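Local coordinates for protein Vng1086c (Halobacterium sp., PDB 2GF4) that is of unknown function but binds calcium and assembles from mostly helical subunits of the UPF0058 family, at residues E28-E40 against H51-A65. Residues are numbered along the deposited sequence; the frame is centred on the assembly and turned at random.
Sequences ETAFAAYEELDVE and HKHAVFLLGNALAAA. With CA (calcium ion), chain C.
Y34 lies with one ring face over L58, whose CD2 sits 3.6 Å from the Y34 ring centroid, a CH-pi contact 16° off the ring normal. The ring gets there because Y34 CG is anti to the backbone N (chi1 165°), which also sets its CE1 against the methyl of A54. Y34 OH goes on to hydrogen-bond H10 of helix 3-21. A leucine here removes the ring and its hydroxyl, which would probably leave H10 without this partner and L58 CD2 without its aromatic cover. Next along, F31, the N-cap residue of helix 32-37, turns its ring edge to L58 O and brings CD2 to 3.5 Å from A61 CB. Beside it, a water donates to both A30 O and A61 O, tying the loop to the helix. Helix 32-37 packs antiparallel (165°) along the 51-65 part of helix 48-71, the axes coming within 8.6 Å. Further along, L37 reaches over H53, CD2 above one ring face, while CD1 comes 3.7 Å from H53 CD2. V39 CG1 covers a face of the H51 imidazole. D38 OD1 at 2.5 Å and E40 OE2 at 2.3 Å bind the calcium, with three waters; one of these also donates to E35 OE1.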
loop_
_atom_site.group_PDB
_atom_site.type_symbol
_atom_site.label_atom_id
_atom_site.label_comp_id
_atom_site.label_asym_id
_atom_site.label_seq_id
_atom_site.Cartn_x
_atom_site.Cartn_y
_atom_site.Cartn_z
ATOM N N GLU A 28 12.394 -6.212 -13.081
ATOM C CA GLU A 28 12.283 -7.637 -12.934
ATOM C C GLU A 28 12.366 -8.128 -11.513
ATOM O O GLU A 28 12.093 -9.298 -11.247
ATOM C CB GLU A 28 13.296 -8.296 -13.855
ATOM C CG GLU A 28 14.725 -8.117 -13.424
ATOM C CD GLU A 28 15.275 -6.712 -13.639
ATOM O OE1 GLU A 28 14.600 -5.865 -14.262
ATOM O OE2 GLU A 28 16.412 -6.443 -13.198
ATOM N N THR A 29 12.696 -7.240 -10.587
ATOM C CA THR A 29 12.738 -7.633 -9.178
ATOM C C THR A 29 11.449 -7.189 -8.458
ATOM O O THR A 29 11.346 -7.335 -7.227
ATOM C CB THR A 29 13.914 -6.940 -8.448
ATOM O OG1 THR A 29 13.711 -5.515 -8.392
ATOM C CG2 THR A 29 15.143 -7.105 -9.238
ATOM N N ALA A 30 10.443 -6.723 -9.189
ATOM C CA ALA A 30 9.263 -6.199 -8.536
ATOM C C ALA A 30 8.542 -7.103 -7.597
ATOM O O ALA A 30 7.951 -6.645 -6.608
ATOM C CB ALA A 30 8.334 -5.703 -9.570
ATOM N N PHE A 31 8.611 -8.388 -7.863
ATOM C CA PHE A 31 7.876 -9.287 -7.006
ATOM C C PHE A 31 8.753 -10.023 -6.045
ATOM O O PHE A 31 8.399 -11.127 -5.625
ATOM C CB PHE A 31 7.081 -10.245 -7.875
ATOM C CG PHE A 31 6.118 -9.545 -8.767
ATOM C CD1 PHE A 31 6.473 -9.176 -10.047
ATOM C CD2 PHE A 31 4.850 -9.240 -8.318
ATOM C CE1 PHE A 31 5.586 -8.523 -10.845
ATOM C CE2 PHE A 31 3.974 -8.585 -9.127
ATOM C CZ PHE A 31 4.341 -8.232 -10.386
ATOM N N ALA A 32 9.845 -9.431 -5.631
ATOM C CA ALA A 32 10.698 -10.185 -4.743
ATOM C C ALA A 32 10.114 -10.522 -3.400
ATOM O O ALA A 32 10.511 -11.536 -2.828
ATOM C CB ALA A 32 11.959 -9.507 -4.593
ATOM N N ALA A 33 9.180 -9.733 -2.889
ATOM C CA ALA A 33 8.583 -10.119 -1.622
ATOM C C ALA A 33 7.650 -11.321 -1.811
ATOM O O ALA A 33 7.606 -12.179 -0.926
ATOM C CB ALA A 33 7.840 -9.025 -1.092
ATOM N N TYR A 34 6.887 -11.383 -2.906
ATOM C CA TYR A 34 6.027 -12.540 -3.121
ATOM C C TYR A 34 6.908 -13.792 -3.191
ATOM O O TYR A 34 6.539 -14.794 -2.597
ATOM C CB TYR A 34 5.254 -12.385 -4.423
ATOM C CG TYR A 34 4.619 -13.650 -4.914
ATOM C CD1 TYR A 34 3.412 -14.099 -4.390
ATOM C CD2 TYR A 34 5.204 -14.372 -5.944
ATOM C CE1 TYR A 34 2.816 -15.213 -4.883
ATOM C CE2 TYR A 34 4.617 -15.490 -6.433
ATOM C CZ TYR A 34 3.426 -15.891 -5.899
ATOM O OH TYR A 34 2.836 -17.023 -6.366
ATOM N N GLU A 35 8.054 -13.755 -3.874
ATOM C CA GLU A 35 8.884 -14.959 -3.961
ATOM C C GLU A 35 9.443 -15.383 -2.604
ATOM O O GLU A 35 9.658 -16.571 -2.390
ATOM C CB GLU A 35 10.002 -14.734 -4.970
ATOM C CG GLU A 35 9.501 -14.263 -6.338
ATOM C CD GLU A 35 8.929 -15.380 -7.170
ATOM O OE1 GLU A 35 9.144 -16.552 -6.807
ATOM O OE2 GLU A 35 8.274 -15.126 -8.209
ATOM N N GLU A 36 9.682 -14.444 -1.690
ATOM C CA GLU A 36 10.163 -14.823 -0.363
ATOM C C GLU A 36 9.106 -15.641 0.351
ATOM O O GLU A 36 9.448 -16.510 1.139
ATOM C CB GLU A 36 10.426 -13.599 0.490
ATOM C CG GLU A 36 11.564 -12.774 -0.010
ATOM C CD GLU A 36 11.815 -11.566 0.860
ATOM O OE1 GLU A 36 11.293 -11.501 2.000
ATOM O OE2 GLU A 36 12.557 -10.666 0.419
ATOM N N LEU A 37 7.831 -15.361 0.126
ATOM C CA LEU A 37 6.802 -16.118 0.812
ATOM C C LEU A 37 6.804 -17.599 0.407
ATOM O O LEU A 37 6.491 -18.457 1.226
ATOM C CB LEU A 37 5.444 -15.490 0.490
ATOM C CG LEU A 37 4.207 -16.259 0.964
ATOM C CD1 LEU A 37 4.234 -16.277 2.431
ATOM C CD2 LEU A 37 2.946 -15.623 0.500
ATOM N N ASP A 38 7.196 -17.880 -0.834
ATOM C CA ASP A 38 7.180 -19.226 -1.385
ATOM C C ASP A 38 5.837 -19.898 -1.221
ATOM O O ASP A 38 5.752 -21.038 -0.754
ATOM C CB ASP A 38 8.318 -20.136 -0.873
ATOM C CG ASP A 38 8.436 -21.434 -1.702
ATOM O OD1 ASP A 38 8.161 -21.414 -2.915
ATOM O OD2 ASP A 38 8.815 -22.507 -1.190
ATOM N N VAL A 39 4.775 -19.177 -1.566
ATOM C CA VAL A 39 3.435 -19.762 -1.546
ATOM C C VAL A 39 2.968 -19.602 -2.984
ATOM O O VAL A 39 2.818 -18.474 -3.490
ATOM C CB VAL A 39 2.488 -19.046 -0.620
ATOM C CG1 VAL A 39 1.096 -19.552 -0.848
ATOM C CG2 VAL A 39 2.880 -19.355 0.787
ATOM N N GLU A 40 2.686 -20.714 -3.631
ATOM C CA GLU A 40 2.335 -20.648 -5.027
ATOM C C GLU A 40 0.977 -21.251 -5.336
ATOM O O GLU A 40 0.391 -21.989 -4.545
ATOM C CB GLU A 40 3.490 -21.286 -5.808
ATOM C CG GLU A 40 4.859 -20.660 -5.435
ATOM C CD GLU A 40 5.997 -21.264 -6.204
ATOM O OE1 GLU A 40 5.760 -21.927 -7.237
ATOM O OE2 GLU A 40 7.157 -21.073 -5.815
ATOM N N HIS A 51 -2.561 -18.237 1.131
ATOM C CA HIS A 51 -2.918 -17.813 -0.220
ATOM C C HIS A 51 -3.370 -16.377 -0.281
ATOM O O HIS A 51 -3.089 -15.700 -1.272
ATOM C CB HIS A 51 -3.930 -18.777 -0.784
ATOM C CG HIS A 51 -3.278 -20.035 -1.289
ATOM N ND1 HIS A 51 -2.537 -20.068 -2.451
ATOM C CD2 HIS A 51 -3.204 -21.277 -0.762
ATOM C CE1 HIS A 51 -2.036 -21.272 -2.611
ATOM N NE2 HIS A 51 -2.430 -22.024 -1.608
ATOM N N LYS A 52 -4.059 -15.911 0.760
ATOM C CA LYS A 52 -4.487 -14.510 0.838
ATOM C C LYS A 52 -3.236 -13.652 0.892
ATOM O O LYS A 52 -3.174 -12.625 0.230
ATOM C CB LYS A 52 -5.259 -14.259 2.116
ATOM C CG LYS A 52 -6.655 -14.770 2.020
ATOM C CD LYS A 52 -7.467 -14.192 3.135
ATOM C CE LYS A 52 -8.065 -15.322 3.908
ATOM N NZ LYS A 52 -8.300 -14.946 5.316
ATOM N N HIS A 53 -2.249 -14.073 1.690
ATOM C CA HIS A 53 -0.996 -13.353 1.856
ATOM C C HIS A 53 -0.322 -13.282 0.501
ATOM O O HIS A 53 0.158 -12.213 0.130
ATOM C CB HIS A 53 -0.137 -14.113 2.854
ATOM C CG HIS A 53 1.110 -13.396 3.305
ATOM N ND1 HIS A 53 1.477 -12.143 2.864
ATOM C CD2 HIS A 53 2.069 -13.781 4.178
ATOM C CE1 HIS A 53 2.607 -11.792 3.445
ATOM N NE2 HIS A 53 2.986 -12.767 4.244
ATOM N N ALA A 54 -0.286 -14.383 -0.247
ATOM C CA ALA A 54 0.364 -14.342 -1.555
ATOM C C ALA A 54 -0.373 -13.410 -2.503
ATOM O O ALA A 54 0.274 -12.699 -3.265
ATOM C CB ALA A 54 0.434 -15.751 -2.166
ATOM N N VAL A 55 -1.693 -13.375 -2.478
ATOM C CA VAL A 55 -2.374 -12.465 -3.393
ATOM C C VAL A 55 -2.101 -11.024 -2.963
ATOM O O VAL A 55 -1.938 -10.152 -3.817
ATOM C CB VAL A 55 -3.846 -12.794 -3.437
ATOM C CG1 VAL A 55 -4.592 -11.709 -4.135
ATOM C CG2 VAL A 55 -4.007 -14.083 -4.216
ATOM N N PHE A 56 -2.049 -10.784 -1.656
ATOM C CA PHE A 56 -1.723 -9.457 -1.125
ATOM C C PHE A 56 -0.365 -9.008 -1.678
ATOM O O PHE A 56 -0.244 -7.906 -2.212
ATOM C CB PHE A 56 -1.627 -9.556 0.394
ATOM C CG PHE A 56 -1.242 -8.279 1.042
ATOM C CD1 PHE A 56 0.085 -7.970 1.283
ATOM C CD2 PHE A 56 -2.215 -7.396 1.467
ATOM C CE1 PHE A 56 0.419 -6.787 1.887
ATOM C CE2 PHE A 56 -1.876 -6.218 2.067
ATOM C CZ PHE A 56 -0.567 -5.920 2.292
ATOM N N LEU A 57 0.662 -9.846 -1.550
ATOM C CA LEU A 57 1.975 -9.457 -2.036
ATOM C C LEU A 57 2.019 -9.164 -3.524
ATOM O O LEU A 57 2.791 -8.295 -3.954
ATOM C CB LEU A 57 2.975 -10.542 -1.681
ATOM C CG LEU A 57 3.267 -10.546 -0.174
ATOM C CD1 LEU A 57 4.080 -11.761 0.120
ATOM C CD2 LEU A 57 4.007 -9.279 0.252
ATOM N N LEU A 58 1.213 -9.889 -4.307
ATOM C CA LEU A 58 1.167 -9.694 -5.765
ATOM C C LEU A 58 0.478 -8.383 -6.113
ATOM O O LEU A 58 0.988 -7.633 -6.950
ATOM C CB LEU A 58 0.407 -10.841 -6.431
ATOM C CG LEU A 58 1.145 -12.178 -6.420
ATOM C CD1 LEU A 58 0.310 -13.228 -7.041
ATOM C CD2 LEU A 58 2.389 -12.045 -7.182
ATOM N N GLY A 59 -0.689 -8.131 -5.512
ATOM C CA GLY A 59 -1.401 -6.881 -5.772
ATOM C C GLY A 59 -0.538 -5.709 -5.359
ATOM O O GLY A 59 -0.361 -4.755 -6.106
ATOM N N ASN A 60 -0.019 -5.770 -4.150
ATOM C CA ASN A 60 0.832 -4.739 -3.652
ATOM C C ASN A 60 1.997 -4.484 -4.555
ATOM O O ASN A 60 2.351 -3.340 -4.823
ATOM C CB ASN A 60 1.360 -5.192 -2.366
ATOM C CG ASN A 60 1.335 -4.148 -1.403
ATOM O OD1 ASN A 60 2.357 -3.585 -1.059
ATOM N ND2 ASN A 60 0.142 -3.811 -0.962
ATOM N N ALA A 61 2.639 -5.551 -4.996
ATOM C CA ALA A 61 3.799 -5.357 -5.828
ATOM C C ALA A 61 3.479 -4.778 -7.175
ATOM O O ALA A 61 4.283 -4.017 -7.715
ATOM C CB ALA A 61 4.484 -6.622 -5.994
ATOM N N LEU A 62 2.343 -5.148 -7.752
ATOM C CA LEU A 62 2.005 -4.585 -9.040
ATOM C C LEU A 62 1.808 -3.085 -8.829
ATOM O O LEU A 62 2.298 -2.295 -9.631
ATOM C CB LEU A 62 0.724 -5.222 -9.527
ATOM C CG LEU A 62 0.382 -4.913 -10.967
ATOM C CD1 LEU A 62 1.389 -5.571 -11.877
ATOM C CD2 LEU A 62 -0.992 -5.435 -11.240
ATOM N N ALA A 63 1.124 -2.681 -7.767
ATOM C CA ALA A 63 0.898 -1.257 -7.550
ATOM C C ALA A 63 2.197 -0.512 -7.300
ATOM O O ALA A 63 2.366 0.588 -7.820
ATOM C CB ALA A 63 -0.027 -1.092 -6.431
ATOM N N ALA A 64 3.116 -1.093 -6.535
ATOM C CA ALA A 64 4.405 -0.437 -6.305
ATOM C C ALA A 64 5.165 -0.284 -7.626
ATOM O O ALA A 64 5.853 0.713 -7.810
ATOM C CB ALA A 64 5.219 -1.246 -5.366
ATOM N N ALA A 65 5.086 -1.254 -8.530
ATOM C CA ALA A 65 5.787 -1.098 -9.794
ATOM C C ALA A 65 5.175 0.034 -10.636
ATOM O O ALA A 65 5.897 0.697 -11.371
ATOM C CB ALA A 65 5.727 -2.362 -10.532
HETATM CA CA CA C . 9.017 -20.114 -4.813
HETATM O O HOH W 1 6.823 -3.845 -6.384
HETATM O O HOH W 2 10.415 -18.783 -3.194
HETATM O O HOH W 3 7.473 -18.112 -4.822
HETATM O O HOH W 4 10.089 -18.905 -6.897
#